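Blood group a-and b-cleaving endo-beta-galactosidase (Streptococcus pneumoniae, PDB 2YGL) probably cleaves blood group A and B antigens from cell-surface glycans as a family 98 glycoside hydrolase, its tandem CBM51 modules probably binding the carbohydrate. Local coordinates at residues Q175-P179 with D180-K184; V269-D272 with R273-H277; L230-G234 with K235-F239. All coordinates share one frame; numbering follows the deposited sequence.

Contact 1. Residues Q175-P179 with D180-K184; sequences QTITP and DLLNK
With OG1 lying between the backbone N and the carbonyl carbon (chi1 67°), Thr-178 turns its hydroxyl toward Leu-181, whose own CG stands anti to its backbone N (chi1 175°) and sends CD2 back along the incoming chain. The result is a helix N-cap: Thr-178 OG1 accepts from Leu-181 N at 3.0 Å, taking up an amide that the first turn would otherwise leave without a helical carbonyl. The regular pattern follows at once, Leu-182 N reaching Thr-178 O (3.1 Å) and Asn-183 N reaching Pro-179 O (2.9 Å). Proline at the first helical position suits this start, since it has no N-H to offer.

The short helix 179-184 follows the loop after strand 160-171, and apolar contacts tie the extended residues to it. Ile-177 uses two branches, CD1 against CD2 of Leu-181 and CG2 against the end of Leu-182. Beyond the segments, Ile-177 rests on strands 262-271 and 315-320, and the Pro-179 ring on Val-237 and Phe-239. On the side of the incoming loop, Leu-181 CD2 lies against the backbone, 3.4 Å from Thr-176 O and 3.6 Å from Gln-175 O.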
ATOM      1  N   GLN A 175      -6.312   2.484   0.648  1.00 30.66           N
ATOM      2  CA  GLN A 175      -5.966   3.239   1.850  1.00 30.71           C
ATOM      3  C   GLN A 175      -6.250   2.395   3.093  1.00 30.52           C
ATOM      4  O   GLN A 175      -6.972   1.395   3.019  1.00 30.46           O
ATOM      5  CB  GLN A 175      -6.759   4.552   1.909  1.00 30.86           C
ATOM      6  CG  GLN A 175      -6.485   5.521   0.760  1.00 31.77           C
ATOM      7  CD  GLN A 175      -5.159   6.255   0.902  1.00 32.84           C
ATOM      8  OE1 GLN A 175      -4.193   5.953   0.200  1.00 33.88           O
ATOM      9  NE2 GLN A 175      -5.108   7.221   1.813  1.00 33.33           N
ATOM     10  N   THR A 176      -5.663   2.789   4.223  1.00 30.25           N
ATOM     11  CA  THR A 176      -5.947   2.162   5.513  1.00 29.92           C
ATOM     12  C   THR A 176      -7.462   2.152   5.748  1.00 29.51           C
ATOM     13  O   THR A 176      -8.128   3.181   5.601  1.00 29.36           O
ATOM     14  CB  THR A 176      -5.222   2.898   6.665  1.00 29.99           C
ATOM     15  OG1 THR A 176      -3.827   3.008   6.356  1.00 30.45           O
ATOM     16  CG2 THR A 176      -5.388   2.155   7.988  1.00 29.98           C
ATOM     17  N   ILE A 177      -7.996   0.981   6.088  1.00 29.08           N
ATOM     18  CA  ILE A 177      -9.440   0.804   6.249  1.00 28.67           C
ATOM     19  C   ILE A 177      -9.958   1.557   7.474  1.00 28.47           C
ATOM     20  O   ILE A 177      -9.451   1.382   8.581  1.00 28.54           O
ATOM     21  CB  ILE A 177      -9.843  -0.700   6.338  1.00 28.59           C
ATOM     22  CG1 ILE A 177      -9.184  -1.531   5.219  1.00 28.44           C
ATOM     23  CG2 ILE A 177     -11.372  -0.860   6.350  1.00 28.38           C
ATOM     24  CD1 ILE A 177      -9.577  -1.148   3.789  1.00 28.01           C
ATOM     25  N   THR A 178     -10.951   2.412   7.248  1.00 28.34           N
ATOM     26  CA  THR A 178     -11.648   3.131   8.315  1.00 28.23           C
ATOM     27  C   THR A 178     -13.156   3.081   8.035  1.00 28.15           C
ATOM     28  O   THR A 178     -13.561   2.809   6.902  1.00 28.07           O
ATOM     29  CB  THR A 178     -11.206   4.615   8.408  1.00 28.17           C
ATOM     30  OG1 THR A 178     -11.623   5.319   7.231  1.00 28.19           O
ATOM     31  CG2 THR A 178      -9.693   4.742   8.577  1.00 28.06           C
ATOM     32  N   PRO A 179     -13.994   3.334   9.063  1.00 28.11           N
ATOM     33  CA  PRO A 179     -15.423   3.478   8.792  1.00 27.98           C
ATOM     34  C   PRO A 179     -15.700   4.528   7.714  1.00 27.90           C
ATOM     35  O   PRO A 179     -16.507   4.281   6.815  1.00 27.83           O
ATOM     36  CB  PRO A 179     -15.987   3.908  10.145  1.00 28.03           C
ATOM     37  CG  PRO A 179     -15.095   3.240  11.128  1.00 27.94           C
ATOM     38  CD  PRO A 179     -13.720   3.276  10.514  1.00 28.12           C
ATOM     39  N   ASP A 180     -15.016   5.672   7.796  1.00 27.84           N
ATOM     40  CA  ASP A 180     -15.109   6.731   6.782  1.00 27.79           C
ATOM     41  C   ASP A 180     -14.855   6.230   5.360  1.00 27.28           C
ATOM     42  O   ASP A 180     -15.602   6.565   4.438  1.00 27.04           O
ATOM     43  CB  ASP A 180     -14.136   7.875   7.097  1.00 28.16           C
ATOM     44  CG  ASP A 180     -14.706   8.876   8.081  1.00 29.35           C
ATOM     45  OD1 ASP A 180     -15.947   8.962   8.207  1.00 30.54           O
ATOM     46  OD2 ASP A 180     -13.907   9.592   8.724  1.00 30.88           O
ATOM     47  N   LEU A 181     -13.798   5.435   5.194  1.00 26.93           N
ATOM     48  CA  LEU A 181     -13.425   4.896   3.888  1.00 26.61           C
ATOM     49  C   LEU A 181     -14.506   3.966   3.331  1.00 26.46           C
ATOM     50  O   LEU A 181     -14.846   4.041   2.151  1.00 26.48           O
ATOM     51  CB  LEU A 181     -12.070   4.178   3.958  1.00 26.53           C
ATOM     52  CG  LEU A 181     -11.579   3.446   2.701  1.00 26.61           C
ATOM     53  CD1 LEU A 181     -11.356   4.403   1.531  1.00 27.05           C
ATOM     54  CD2 LEU A 181     -10.312   2.659   2.996  1.00 26.73           C
ATOM     55  N   LEU A 182     -15.041   3.096   4.187  1.00 26.21           N
ATOM     56  CA  LEU A 182     -16.109   2.185   3.779  1.00 25.97           C
ATOM     57  C   LEU A 182     -17.422   2.923   3.518  1.00 25.98           C
ATOM     58  O   LEU A 182     -18.243   2.470   2.719  1.00 25.95           O
ATOM     59  CB  LEU A 182     -16.297   1.050   4.800  1.00 25.83           C
ATOM     60  CG  LEU A 182     -15.100   0.121   5.060  1.00 25.50           C
ATOM     61  CD1 LEU A 182     -15.499  -1.058   5.937  1.00 24.83           C
ATOM     62  CD2 LEU A 182     -14.461  -0.377   3.761  1.00 24.59           C
ATOM     63  N   ASN A 183     -17.601   4.066   4.183  1.00 26.01           N
ATOM     64  CA  ASN A 183     -18.763   4.933   3.965  1.00 26.20           C
ATOM     65  C   ASN A 183     -18.680   5.761   2.681  1.00 26.44           C
ATOM     66  O   ASN A 183     -19.703   6.042   2.053  1.00 26.35           O
ATOM     67  CB  ASN A 183     -18.988   5.853   5.169  1.00 26.15           C
ATOM     68  CG  ASN A 183     -19.603   5.129   6.358  1.00 26.06           C
ATOM     69  OD1 ASN A 183     -19.331   5.463   7.513  1.00 25.66           O
ATOM     70  ND2 ASN A 183     -20.433   4.134   6.078  1.00 25.34           N
ATOM     71  N   LYS A 184     -17.467   6.157   2.303  1.00 26.73           N
ATOM     72  CA  LYS A 184     -17.250   6.889   1.054  1.00 27.15           C
ATOM     73  C   LYS A 184     -17.256   5.936  -0.139  1.00 26.98           C
ATOM     74  O   LYS A 184     -17.846   6.236  -1.179  1.00 27.08           O
ATOM     75  CB  LYS A 184     -15.931   7.668   1.095  1.00 27.38           C
ATOM     76  CG  LYS A 184     -15.720   8.587  -0.117  1.00 28.44           C
ATOM     77  CD  LYS A 184     -14.248   8.748  -0.469  1.00 29.63           C
ATOM     78  CE  LYS A 184     -13.561   9.789   0.403  1.00 30.74           C
ATOM     79  NZ  LYS A 184     -12.135   9.970   0.007  1.00 31.11           N
TER

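Contact 2. Residues V269-D272 with R273-H277; sequences VGID and RSANH
Hydrogen bonds to one carboxylate oxygen dominate the meeting of Asp-272 with Ser-274. The Asp-272 CG is anti to the backbone N (chi1 -164°), which swings OD1 forward over the chain that follows. There it accepts twice from the same residue: from Ser-274 N at 3.0 Å, and from Ser-274 OG at 2.8 Å. The amide arrives on the anti side, 24° out of the carboxylate plane, whereas the hydroxyl comes from above the opposite face, so the oxygen is held between them. The other oxygen, OD2, accepts from the backbone N of Lys-229, and the buried carboxylate thus has partners at both ends.

Backbone bonding adds a third link, from Ala-275 N to Asp-272 O (3.1 Å), the donor standing well above the carbonyl plane. It closes a type I beta turn over Asp-272 to Ala-275, and the OD1 to Ser-274 N bond makes an Asx turn at its start. This is how the chain leaves strand 262-271 of the second NPCBM/NEW2 domain and enters the loop toward strand 285-292.

Apolar contact is confined to Ile-271 and Ala-275, whose CG2 and CB lie 3.7 Å apart.

Charge and water act at the guanidinium end of Arg-273. Its chain bends at chi2 and chi3, folding back so that a water at the guanidinium edge, in its plane, bridges NH1 (2.8 Å) to Ile-271 O (2.6 Å). The strongest partner of the guanidinium is elsewhere: NE forms a salt bridge with Glu-236. Farther along the loop, His-277 stacks on Tyr-310, and ND1 makes a weak, nearly straight bond of 3.4 Å to Ala-275 O.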
ATOM      1  N   VAL A 269     -17.549  -5.729  12.091  1.00 17.58           N
ATOM      2  CA  VAL A 269     -18.494  -6.710  12.630  1.00 17.25           C
ATOM      3  C   VAL A 269     -18.752  -6.454  14.112  1.00 17.08           C
ATOM      4  O   VAL A 269     -17.813  -6.329  14.900  1.00 16.78           O
ATOM      5  CB  VAL A 269     -17.991  -8.178  12.440  1.00 17.27           C
ATOM      6  CG1 VAL A 269     -19.029  -9.185  12.936  1.00 17.30           C
ATOM      7  CG2 VAL A 269     -17.654  -8.461  10.986  1.00 17.43           C
ATOM      8  N   GLY A 270     -20.031  -6.385  14.478  1.00 16.92           N
ATOM      9  CA  GLY A 270     -20.439  -6.260  15.876  1.00 16.55           C
ATOM     10  C   GLY A 270     -21.946  -6.303  16.033  1.00 16.40           C
ATOM     11  O   GLY A 270     -22.669  -6.623  15.091  1.00 16.24           O
ATOM     12  N   ILE A 271     -22.414  -5.970  17.233  1.00 16.24           N
ATOM     13  CA  ILE A 271     -23.840  -5.961  17.536  1.00 16.16           C
ATOM     14  C   ILE A 271     -24.404  -4.554  17.340  1.00 16.19           C
ATOM     15  O   ILE A 271     -23.866  -3.582  17.878  1.00 16.09           O
ATOM     16  CB  ILE A 271     -24.105  -6.467  18.973  1.00 16.19           C
ATOM     17  CG1 ILE A 271     -23.639  -7.920  19.107  1.00 16.23           C
ATOM     18  CG2 ILE A 271     -25.580  -6.341  19.337  1.00 15.84           C
ATOM     19  CD1 ILE A 271     -23.154  -8.290  20.487  1.00 15.99           C
ATOM     20  N   ASP A 272     -25.480  -4.451  16.563  1.00 16.32           N
ATOM     21  CA  ASP A 272     -26.095  -3.153  16.276  1.00 16.75           C
ATOM     22  C   ASP A 272     -26.567  -2.479  17.558  1.00 16.93           C
ATOM     23  O   ASP A 272     -27.079  -3.139  18.468  1.00 16.80           O
ATOM     24  CB  ASP A 272     -27.248  -3.286  15.280  1.00 16.61           C
ATOM     25  CG  ASP A 272     -27.645  -1.949  14.666  1.00 16.83           C
ATOM     26  OD1 ASP A 272     -28.471  -1.228  15.267  1.00 16.85           O
ATOM     27  OD2 ASP A 272     -27.114  -1.609  13.588  1.00 16.15           O
ATOM     28  N   ARG A 273     -26.382  -1.163  17.620  1.00 17.21           N
ATOM     29  CA  ARG A 273     -26.711  -0.373  18.809  1.00 17.59           C
ATOM     30  C   ARG A 273     -28.195  -0.436  19.191  1.00 17.64           C
ATOM     31  O   ARG A 273     -28.551  -0.200  20.347  1.00 17.80           O
ATOM     32  CB  ARG A 273     -26.263   1.088  18.630  1.00 17.65           C
ATOM     33  CG  ARG A 273     -24.775   1.276  18.287  1.00 18.05           C
ATOM     34  CD  ARG A 273     -23.841   0.611  19.300  1.00 19.22           C
ATOM     35  NE  ARG A 273     -23.908   1.242  20.617  1.00 19.58           N
ATOM     36  CZ  ARG A 273     -23.529   0.666  21.756  1.00 20.20           C
ATOM     37  NH1 ARG A 273     -23.049  -0.573  21.767  1.00 19.52           N
ATOM     38  NH2 ARG A 273     -23.631   1.337  22.898  1.00 20.79           N
ATOM     39  N   SER A 274     -29.046  -0.771  18.225  1.00 17.84           N
ATOM     40  CA  SER A 274     -30.491  -0.836  18.431  1.00 18.19           C
ATOM     41  C   SER A 274     -30.949  -2.135  19.090  1.00 18.25           C
ATOM     42  O   SER A 274     -32.122  -2.274  19.438  1.00 18.19           O
ATOM     43  CB  SER A 274     -31.222  -0.652  17.098  1.00 18.37           C
ATOM     44  OG  SER A 274     -30.994  -1.755  16.231  1.00 18.89           O
ATOM     45  N   ALA A 275     -30.028  -3.082  19.254  1.00 18.29           N
ATOM     46  CA  ALA A 275     -30.358  -4.396  19.807  1.00 18.54           C
ATOM     47  C   ALA A 275     -30.789  -4.328  21.267  1.00 18.69           C
ATOM     48  O   ALA A 275     -30.343  -3.457  22.020  1.00 18.66           O
ATOM     49  CB  ALA A 275     -29.180  -5.346  19.657  1.00 18.39           C
ATOM     50  N   ASN A 276     -31.665  -5.253  21.648  1.00 19.00           N
ATOM     51  CA  ASN A 276     -32.011  -5.465  23.043  1.00 19.34           C
ATOM     52  C   ASN A 276     -30.809  -6.032  23.783  1.00 19.61           C
ATOM     53  O   ASN A 276     -30.244  -7.048  23.371  1.00 19.61           O
ATOM     54  CB  ASN A 276     -33.200  -6.424  23.164  1.00 19.43           C
ATOM     55  CG  ASN A 276     -34.515  -5.793  22.742  1.00 19.69           C
ATOM     56  OD1 ASN A 276     -35.326  -6.426  22.069  1.00 21.28           O
ATOM     57  ND2 ASN A 276     -34.735  -4.545  23.139  1.00 18.70           N
ATOM     58  N   HIS A 277     -30.410  -5.360  24.859  1.00 19.62           N
ATOM     59  CA  HIS A 277     -29.267  -5.791  25.650  1.00 19.82           C
ATOM     60  C   HIS A 277     -29.523  -5.636  27.143  1.00 19.89           C
ATOM     61  O   HIS A 277     -30.114  -4.646  27.586  1.00 19.78           O
ATOM     62  CB  HIS A 277     -28.003  -5.020  25.244  1.00 19.95           C
ATOM     63  CG  HIS A 277     -28.036  -3.566  25.605  1.00 20.18           C
ATOM     64  ND1 HIS A 277     -28.694  -2.624  24.843  1.00 20.52           N
ATOM     65  CD2 HIS A 277     -27.497  -2.896  26.652  1.00 20.13           C
ATOM     66  CE1 HIS A 277     -28.558  -1.436  25.404  1.00 20.34           C
ATOM     67  NE2 HIS A 277     -27.834  -1.572  26.502  1.00 20.26           N
TER
HETATM   68  O   HOH W   1     -22.438  -2.474  19.794  1.00 18.94           O

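Contact 3. Residues L230-G234 with K235-F239; sequences LLIDG and KEVEF
Leu-230 and Ile-232 face Val-237 and Phe-239 on the close-packed side of a two-stranded antiparallel beta hairpin, closed by a type I' turn from Ile-232 to Lys-235. The pairs Leu-230 with Val-237 and Ile-232 with Lys-235 are hydrogen-bonded, the shortest bond being Ile-232 N to Lys-235 O at 2.7 Å. Lys-235 N returns to Ile-232 O at 2.9 Å, but from 62° above the carbonyl plane, as the turn bends the chain. On the face of Ile-232 and Val-237, Ile-232 CG1 meets Val-237 CG2 at 3.9 Å, the two side chains crossing at about a right angle. With CG1 beside its backbone N (chi1 -49°), Ile-232 carries CD1 on to the edge of the Phe-239 ring, 4.2 Å from CZ. Leu-230 CD1 approaches CE1 of that ring obliquely, at 4.0 Å. Pro-179 lies against Ile-232, Val-237 and Phe-239.

The other face and the turn are looser. In the non-hydrogen-bonded pair, Leu-231 CD2 lies over the backbone, 3.7 Å from Lys-235 N, and comes to 4.1 Å of Glu-236 CG. Asp-233 and Gly-234 have positive phi angles at the exposed turn. Apolar contacts thus dominate the face of Leu-230, Ile-232 and Val-237, with Lys-235 at its margin, while that of Leu-231 and Glu-236 adds a salt bridge from Glu-236 to Arg-273.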
ATOM      1  N   LEU A 230     -22.669   0.977  14.886  1.00 22.08           N
ATOM      2  CA  LEU A 230     -21.747   0.180  15.687  1.00 22.84           C
ATOM      3  C   LEU A 230     -20.885   1.041  16.609  1.00 23.72           C
ATOM      4  O   LEU A 230     -20.780   2.253  16.416  1.00 23.65           O
ATOM      5  CB  LEU A 230     -20.843  -0.648  14.767  1.00 22.74           C
ATOM      6  CG  LEU A 230     -21.460  -1.890  14.118  1.00 22.29           C
ATOM      7  CD1 LEU A 230     -20.581  -2.410  12.990  1.00 21.86           C
ATOM      8  CD2 LEU A 230     -21.678  -2.960  15.170  1.00 21.35           C
ATOM      9  N   LEU A 231     -20.288   0.409  17.617  1.00 24.71           N
ATOM     10  CA  LEU A 231     -19.250   1.044  18.421  1.00 25.89           C
ATOM     11  C   LEU A 231     -17.906   0.851  17.739  1.00 26.61           C
ATOM     12  O   LEU A 231     -17.462  -0.281  17.537  1.00 26.64           O
ATOM     13  CB  LEU A 231     -19.185   0.452  19.833  1.00 25.88           C
ATOM     14  CG  LEU A 231     -20.010   1.041  20.977  1.00 26.49           C
ATOM     15  CD1 LEU A 231     -19.665   0.313  22.270  1.00 26.55           C
ATOM     16  CD2 LEU A 231     -19.780   2.545  21.140  1.00 26.76           C
ATOM     17  N   ILE A 232     -17.280   1.962  17.363  1.00 27.52           N
ATOM     18  CA  ILE A 232     -15.920   1.948  16.840  1.00 28.47           C
ATOM     19  C   ILE A 232     -15.062   2.752  17.813  1.00 29.05           C
ATOM     20  O   ILE A 232     -15.277   3.955  17.990  1.00 29.14           O
ATOM     21  CB  ILE A 232     -15.822   2.553  15.409  1.00 28.37           C
ATOM     22  CG1 ILE A 232     -16.877   1.954  14.458  1.00 28.65           C
ATOM     23  CG2 ILE A 232     -14.396   2.407  14.853  1.00 28.75           C
ATOM     24  CD1 ILE A 232     -16.661   0.492  14.052  1.00 28.40           C
ATOM     25  N   ASP A 233     -14.112   2.068  18.451  1.00 29.84           N
ATOM     26  CA  ASP A 233     -13.243   2.662  19.479  1.00 30.60           C
ATOM     27  C   ASP A 233     -14.040   3.421  20.547  1.00 30.78           C
ATOM     28  O   ASP A 233     -13.712   4.561  20.891  1.00 31.01           O
ATOM     29  CB  ASP A 233     -12.170   3.563  18.842  1.00 30.77           C
ATOM     30  CG  ASP A 233     -11.179   2.786  17.987  1.00 31.66           C
ATOM     31  OD1 ASP A 233     -10.588   1.803  18.487  1.00 32.91           O
ATOM     32  OD2 ASP A 233     -10.980   3.168  16.814  1.00 33.04           O
ATOM     33  N   GLY A 234     -15.096   2.785  21.052  1.00 30.92           N
ATOM     34  CA  GLY A 234     -15.953   3.378  22.081  1.00 30.90           C
ATOM     35  C   GLY A 234     -16.839   4.523  21.609  1.00 30.99           C
ATOM     36  O   GLY A 234     -17.421   5.238  22.429  1.00 31.19           O
ATOM     37  N   LYS A 235     -16.953   4.693  20.293  1.00 30.82           N
ATOM     38  CA  LYS A 235     -17.762   5.766  19.713  1.00 30.63           C
ATOM     39  C   LYS A 235     -18.760   5.213  18.697  1.00 30.08           C
ATOM     40  O   LYS A 235     -18.395   4.412  17.837  1.00 30.19           O
ATOM     41  CB  LYS A 235     -16.857   6.806  19.046  1.00 30.88           C
ATOM     42  CG  LYS A 235     -17.389   8.235  19.080  1.00 32.11           C
ATOM     43  CD  LYS A 235     -17.147   8.894  20.445  1.00 33.51           C
ATOM     44  CE  LYS A 235     -17.037  10.411  20.330  1.00 34.39           C
ATOM     45  NZ  LYS A 235     -18.277  11.044  19.792  1.00 35.14           N
ATOM     46  N   GLU A 236     -20.014   5.650  18.798  1.00 29.45           N
ATOM     47  CA  GLU A 236     -21.071   5.193  17.897  1.00 28.84           C
ATOM     48  C   GLU A 236     -20.892   5.766  16.495  1.00 28.26           C
ATOM     49  O   GLU A 236     -20.739   6.978  16.327  1.00 28.13           O
ATOM     50  CB  GLU A 236     -22.460   5.534  18.447  1.00 28.95           C
ATOM     51  CG  GLU A 236     -22.877   4.693  19.652  1.00 29.55           C
ATOM     52  CD  GLU A 236     -24.365   4.791  19.973  1.00 30.23           C
ATOM     53  OE1 GLU A 236     -24.997   5.815  19.635  1.00 30.62           O
ATOM     54  OE2 GLU A 236     -24.906   3.840  20.573  1.00 30.33           O
ATOM     55  N   VAL A 237     -20.899   4.881  15.500  1.00 27.45           N
ATOM     56  CA  VAL A 237     -20.695   5.255  14.100  1.00 26.63           C
ATOM     57  C   VAL A 237     -21.718   4.552  13.206  1.00 26.06           C
ATOM     58  O   VAL A 237     -21.888   3.330  13.283  1.00 25.79           O
ATOM     59  CB  VAL A 237     -19.253   4.912  13.613  1.00 26.67           C
ATOM     60  CG1 VAL A 237     -19.052   5.326  12.154  1.00 26.59           C
ATOM     61  CG2 VAL A 237     -18.204   5.582  14.493  1.00 26.75           C
ATOM     62  N   GLU A 238     -22.396   5.332  12.364  1.00 25.31           N
ATOM     63  CA  GLU A 238     -23.345   4.792  11.392  1.00 24.70           C
ATOM     64  C   GLU A 238     -22.650   4.355  10.108  1.00 23.87           C
ATOM     65  O   GLU A 238     -21.674   4.972   9.679  1.00 23.85           O
ATOM     66  CB  GLU A 238     -24.421   5.819  11.049  1.00 24.96           C
ATOM     67  CG  GLU A 238     -25.447   6.041  12.142  1.00 26.35           C
ATOM     68  CD  GLU A 238     -26.593   6.916  11.686  1.00 28.11           C
ATOM     69  OE1 GLU A 238     -26.328   8.031  11.183  1.00 29.30           O
ATOM     70  OE2 GLU A 238     -27.758   6.493  11.833  1.00 29.11           O
ATOM     71  N   PHE A 239     -23.168   3.292   9.499  1.00 22.75           N
ATOM     72  CA  PHE A 239     -22.665   2.806   8.221  1.00 21.62           C
ATOM     73  C   PHE A 239     -23.721   2.970   7.134  1.00 20.97           C
ATOM     74  O   PHE A 239     -24.885   2.621   7.331  1.00 20.81           O
ATOM     75  CB  PHE A 239     -22.228   1.341   8.330  1.00 21.56           C
ATOM     76  CG  PHE A 239     -20.903   1.152   9.010  1.00 21.16           C
ATOM     77  CD1 PHE A 239     -20.816   1.090  10.398  1.00 21.07           C
ATOM     78  CD2 PHE A 239     -19.737   1.042   8.262  1.00 20.37           C
ATOM     79  CE1 PHE A 239     -19.585   0.922  11.031  1.00 20.76           C
ATOM     80  CE2 PHE A 239     -18.505   0.871   8.882  1.00 20.32           C
ATOM     81  CZ  PHE A 239     -18.428   0.811  10.270  1.00 20.52           C
TER

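The three contacts meet around the hairpin of contact 3, whose centre lies about 13 Å from that of contact 1 and about 11 Å from that of contact 2. Contact 1 reaches the face of Ile-232 and Val-237, where Pro-179 CB approaches Val-237 CG1 at 3.9 Å. Contact 2 meets the Glu-236 face through a salt bridge, Arg-273 NE to Glu-236 OE2 at 2.8 Å. Leu-230, from the Val-237 face, brings CD2 to 3.5 Å from Ile-271 O. Contacts 1 and 2 do not touch, their nearest atoms being about 8 Å apart. The calcium ion belongs to the first module, held by residues including His-155 and Asp-159, whereas the hairpin and contact 2 lie in the second.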